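Local coordinates for polyphenol oxidase, chloroplastic (Malus domestica, PDB 6ELV), which forms the C-terminal domain of a polyphenol oxidase, an enzyme that oxidises mono- and o-diphenols to o-diquinones, at residues F56-A61 with K95-M100. Residues are numbered along the deposited sequence; the frame is centred on the assembly and turned at random.
Sequences FDRDVA and KHKKKM
With CG of Met-100 anti to its backbone N (chi1 -180°), the side chain runs beside that of Phe-56, and bends at chi2 and chi3 bring the methyl to the CZ and CE2 rim of the phenyl ring. CG of Phe-56 lies between its own N and carbonyl carbon (chi1 53°), laying the ring alongside the methionine. CE of Met-100 comes within 3.3 Å of Phe-56 CZ, while CB of Met-100 makes an off-centre CH-pi contact over the ring; the sulfur stands obliquely to it, a Met-aromatic contact. Behind them, the two residues form an antiparallel hydrogen-bonded pair, in which Met-100 N reaches Phe-56 O at 2.9 Å and Phe-56 N returns a longer bond to Met-100 O. At the next, non-hydrogen-bonded pair, Asp-57 and Lys-99, the CA atoms are 4.3 Å apart, and OD1 of Asp-57 still rests against CG of Lys-99.

Where strand 48-57 gives out, Arg-58 carries the pairing into a type I turn from Asp-57 to Val-60, a worked example of antiparallel pairing that outlasts its strand. Its N makes an almost straight bond to Lys-98 O (2.9 Å, 175°), and a water joins that same oxygen to Asp-59 N. The extended side chain crosses Met-100 at about a right angle, with SD and CB of Met-100 over one guanidinium face, while NE bonds Lys-99 O at 2.9 Å from above the carbonyl plane. NH1 is held separately by His-92. A second water bridges Asp-57 OD1 and Lys-98 NZ, and Lys-99 NZ pairs with Glu-55.

This surface packing in the C-terminal domain lies where strand 48-57 ends and strand 99-107, an outermost strand of the four-stranded antiparallel sheet, begins; Phe-56 and Met-100 both touch Ser-89 at the end of strand 82-89, in the other sheet.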
ATOM      1  N   PHE A  56       9.243 -12.920  -1.515  1.00  9.59           N
ATOM      2  CA  PHE A  56       9.974 -13.303  -0.315  1.00  9.69           C
ATOM      3  C   PHE A  56      10.196 -14.810  -0.353  1.00  9.04           C
ATOM      4  O   PHE A  56       9.545 -15.533  -1.112  1.00  9.03           O
ATOM      5  CB  PHE A  56       9.202 -12.920   0.960  1.00  9.92           C
ATOM      6  CG  PHE A  56       7.794 -13.443   0.978  1.00  9.71           C
ATOM      7  CD1 PHE A  56       6.763 -12.746   0.363  1.00  9.74           C
ATOM      8  CD2 PHE A  56       7.509 -14.673   1.558  1.00 11.40           C
ATOM      9  CE1 PHE A  56       5.489 -13.256   0.351  1.00 11.62           C
ATOM     10  CE2 PHE A  56       6.224 -15.181   1.551  1.00 12.91           C
ATOM     11  CZ  PHE A  56       5.219 -14.470   0.943  1.00 13.13           C
ATOM     12  N   ASP A  57      11.119 -15.273   0.480  1.00  9.02           N
ATOM     13  CA  ASP A  57      11.348 -16.705   0.635  1.00  9.31           C
ATOM     14  C   ASP A  57      10.231 -17.295   1.489  1.00  8.62           C
ATOM     15  O   ASP A  57       9.928 -16.781   2.568  1.00  9.16           O
ATOM     16  CB  ASP A  57      12.686 -16.972   1.323  1.00 10.91           C
ATOM     17  CG  ASP A  57      13.888 -16.794   0.407  1.00 13.14           C
ATOM     18  OD1 ASP A  57      13.744 -16.414  -0.767  1.00 14.51           O
ATOM     19  OD2 ASP A  57      15.009 -17.029   0.894  1.00 18.89           O
ATOM     20  N   ARG A  58       9.664 -18.419   1.041  1.00  8.88           N
ATOM     21  CA  ARG A  58       8.530 -19.011   1.742  1.00  8.74           C
ATOM     22  C   ARG A  58       8.871 -19.467   3.154  1.00  8.52           C
ATOM     23  O   ARG A  58       7.980 -19.497   4.009  1.00  9.33           O
ATOM     24  CB  ARG A  58       7.960 -20.166   0.930  1.00  9.01           C
ATOM     25  CG  ARG A  58       7.233 -19.704  -0.312  1.00  9.12           C
ATOM     26  CD  ARG A  58       6.859 -20.887  -1.205  1.00 10.40           C
ATOM     27  NE  ARG A  58       6.210 -20.449  -2.439  1.00 10.36           N
ATOM     28  CZ  ARG A  58       4.897 -20.404  -2.639  1.00  9.24           C
ATOM     29  NH1 ARG A  58       4.060 -20.818  -1.698  1.00  9.46           N
ATOM     30  NH2 ARG A  58       4.420 -19.970  -3.795  1.00 10.97           N
ATOM     31  N   ASP A  59      10.137 -19.805   3.431  1.00  9.64           N
ATOM     32  CA  ASP A  59      10.532 -20.238   4.771  1.00 10.34           C
ATOM     33  C   ASP A  59      10.804 -19.082   5.728  1.00  9.82           C
ATOM     34  O   ASP A  59      11.261 -19.323   6.851  1.00 11.47           O
ATOM     35  CB  ASP A  59      11.710 -21.226   4.731  1.00 11.95           C
ATOM     36  CG  ASP A  59      12.989 -20.630   4.160  1.00 13.13           C
ATOM     37  OD1 ASP A  59      13.100 -19.398   4.011  1.00 14.50           O
ATOM     38  OD2 ASP A  59      13.902 -21.420   3.853  1.00 15.54           O
ATOM     39  N   VAL A  60      10.512 -17.849   5.320  1.00  9.76           N
ATOM     40  CA  VAL A  60      10.674 -16.666   6.158  1.00 10.83           C
ATOM     41  C   VAL A  60       9.276 -16.143   6.470  1.00 10.53           C
ATOM     42  O   VAL A  60       8.524 -15.799   5.552  1.00 11.02           O
ATOM     43  CB  VAL A  60      11.510 -15.593   5.440  1.00 12.41           C
ATOM     44  CG1 VAL A  60      11.525 -14.287   6.240  1.00 13.92           C
ATOM     45  CG2 VAL A  60      12.929 -16.094   5.179  1.00 12.95           C
ATOM     46  N   ALA A  61       8.920 -16.060   7.754  1.00 10.95           N
ATOM     47  CA  ALA A  61       7.665 -15.409   8.120  1.00 12.29           C
ATOM     48  C   ALA A  61       7.733 -13.942   7.721  1.00 10.33           C
ATOM     49  O   ALA A  61       8.746 -13.273   7.961  1.00 11.55           O
ATOM     50  CB  ALA A  61       7.436 -15.499   9.626  1.00 14.57           C
ATOM     51  N   LYS A  95       6.798 -27.592  -2.840  1.00  9.03           N
ATOM     52  CA  LYS A  95       7.403 -28.697  -3.578  1.00 10.82           C
ATOM     53  C   LYS A  95       8.266 -28.260  -4.757  1.00 10.22           C
ATOM     54  O   LYS A  95       9.114 -29.046  -5.199  1.00 12.36           O
ATOM     55  CB  LYS A  95       6.294 -29.646  -4.078  1.00 12.72           C
ATOM     56  CG  LYS A  95       5.318 -28.922  -5.034  1.00 13.98           C
ATOM     57  CD  LYS A  95       4.008 -29.637  -5.238  1.00 17.06           C
ATOM     58  CE  LYS A  95       3.275 -29.001  -6.385  1.00 17.24           C
ATOM     59  NZ  LYS A  95       4.037 -29.207  -7.645  1.00 19.05           N
ATOM     60  N   HIS A  96       8.051 -27.063  -5.318  1.00  8.98           N
ATOM     61  CA  HIS A  96       8.888 -26.647  -6.438  1.00  9.60           C
ATOM     62  C   HIS A  96       9.232 -25.162  -6.464  1.00 10.40           C
ATOM     63  O   HIS A  96       9.787 -24.692  -7.468  1.00 14.53           O
ATOM     64  CB  HIS A  96       8.354 -27.128  -7.799  1.00 10.45           C
ATOM     65  CG  HIS A  96       7.119 -26.430  -8.288  1.00 11.32           C
ATOM     66  ND1 HIS A  96       5.858 -26.986  -8.190  1.00 13.93           N
ATOM     67  CD2 HIS A  96       6.962 -25.267  -8.961  1.00 14.32           C
ATOM     68  CE1 HIS A  96       4.978 -26.182  -8.756  1.00 15.45           C
ATOM     69  NE2 HIS A  96       5.621 -25.131  -9.232  1.00 14.77           N
ATOM     70  N   LYS A  97       8.946 -24.411  -5.407  1.00  9.14           N
ATOM     71  CA  LYS A  97       9.252 -22.990  -5.354  1.00  9.43           C
ATOM     72  C   LYS A  97       9.919 -22.653  -4.033  1.00  9.38           C
ATOM     73  O   LYS A  97       9.410 -23.009  -2.969  1.00 11.41           O
ATOM     74  CB  LYS A  97       7.984 -22.147  -5.460  1.00 10.09           C
ATOM     75  CG  LYS A  97       7.296 -22.178  -6.805  1.00 10.51           C
ATOM     76  CD  LYS A  97       5.991 -21.413  -6.737  1.00 11.04           C
ATOM     77  CE  LYS A  97       5.305 -21.343  -8.088  1.00 11.53           C
ATOM     78  NZ  LYS A  97       3.968 -20.717  -7.959  1.00 12.49           N
ATOM     79  N   LYS A  98      11.025 -21.915  -4.108  1.00  8.96           N
ATOM     80  CA  LYS A  98      11.620 -21.337  -2.914  1.00  9.50           C
ATOM     81  C   LYS A  98      10.873 -20.083  -2.473  1.00  8.63           C
ATOM     82  O   LYS A  98      10.782 -19.797  -1.272  1.00  9.68           O
ATOM     83  CB  LYS A  98      13.075 -20.975  -3.212  1.00 11.27           C
ATOM     84  CG  LYS A  98      13.826 -20.379  -2.045  1.00 13.90           C
ATOM     85  CD  LYS A  98      15.257 -20.028  -2.408  1.00 18.05           C
ATOM     86  CE  LYS A  98      15.358 -18.676  -3.084  1.00 21.33           C
ATOM     87  NZ  LYS A  98      16.779 -18.233  -3.218  1.00 23.05           N
ATOM     88  N   LYS A  99      10.365 -19.310  -3.423  1.00  9.42           N
ATOM     89  CA  LYS A  99       9.838 -17.984  -3.152  1.00  9.76           C
ATOM     90  C   LYS A  99       8.344 -17.955  -3.452  1.00  9.52           C
ATOM     91  O   LYS A  99       7.798 -18.817  -4.154  1.00  9.51           O
ATOM     92  CB  LYS A  99      10.540 -16.959  -4.033  1.00 10.79           C
ATOM     93  CG  LYS A  99      12.037 -16.887  -3.771  1.00 13.10           C
ATOM     94  CD  LYS A  99      12.597 -15.590  -4.268  1.00 17.22           C
ATOM     95  CE  LYS A  99      12.491 -15.596  -5.776  1.00 23.50           C
ATOM     96  NZ  LYS A  99      13.005 -14.374  -6.440  1.00 27.45           N
ATOM     97  N   MET A 100       7.688 -16.936  -2.916  1.00 10.13           N
ATOM     98  CA  MET A 100       6.337 -16.569  -3.301  1.00 10.43           C
ATOM     99  C   MET A 100       6.376 -15.190  -3.938  1.00 10.02           C
ATOM    100  O   MET A 100       7.126 -14.313  -3.499  1.00 11.52           O
ATOM    101  CB  MET A 100       5.411 -16.550  -2.080  1.00 13.89           C
ATOM    102  CG  MET A 100       3.946 -16.177  -2.335  1.00 19.63           C
ATOM    103  SD  MET A 100       2.849 -17.245  -1.411  1.00 28.51           S
ATOM    104  CE  MET A 100       3.835 -17.370   0.093  1.00 31.33           C
TER
HETATM  105  O   HOH W   1      16.158 -15.454  -2.124  1.00 34.38           O
HETATM  106  O   HOH W   2      11.944 -20.676   1.096  1.00 10.09           O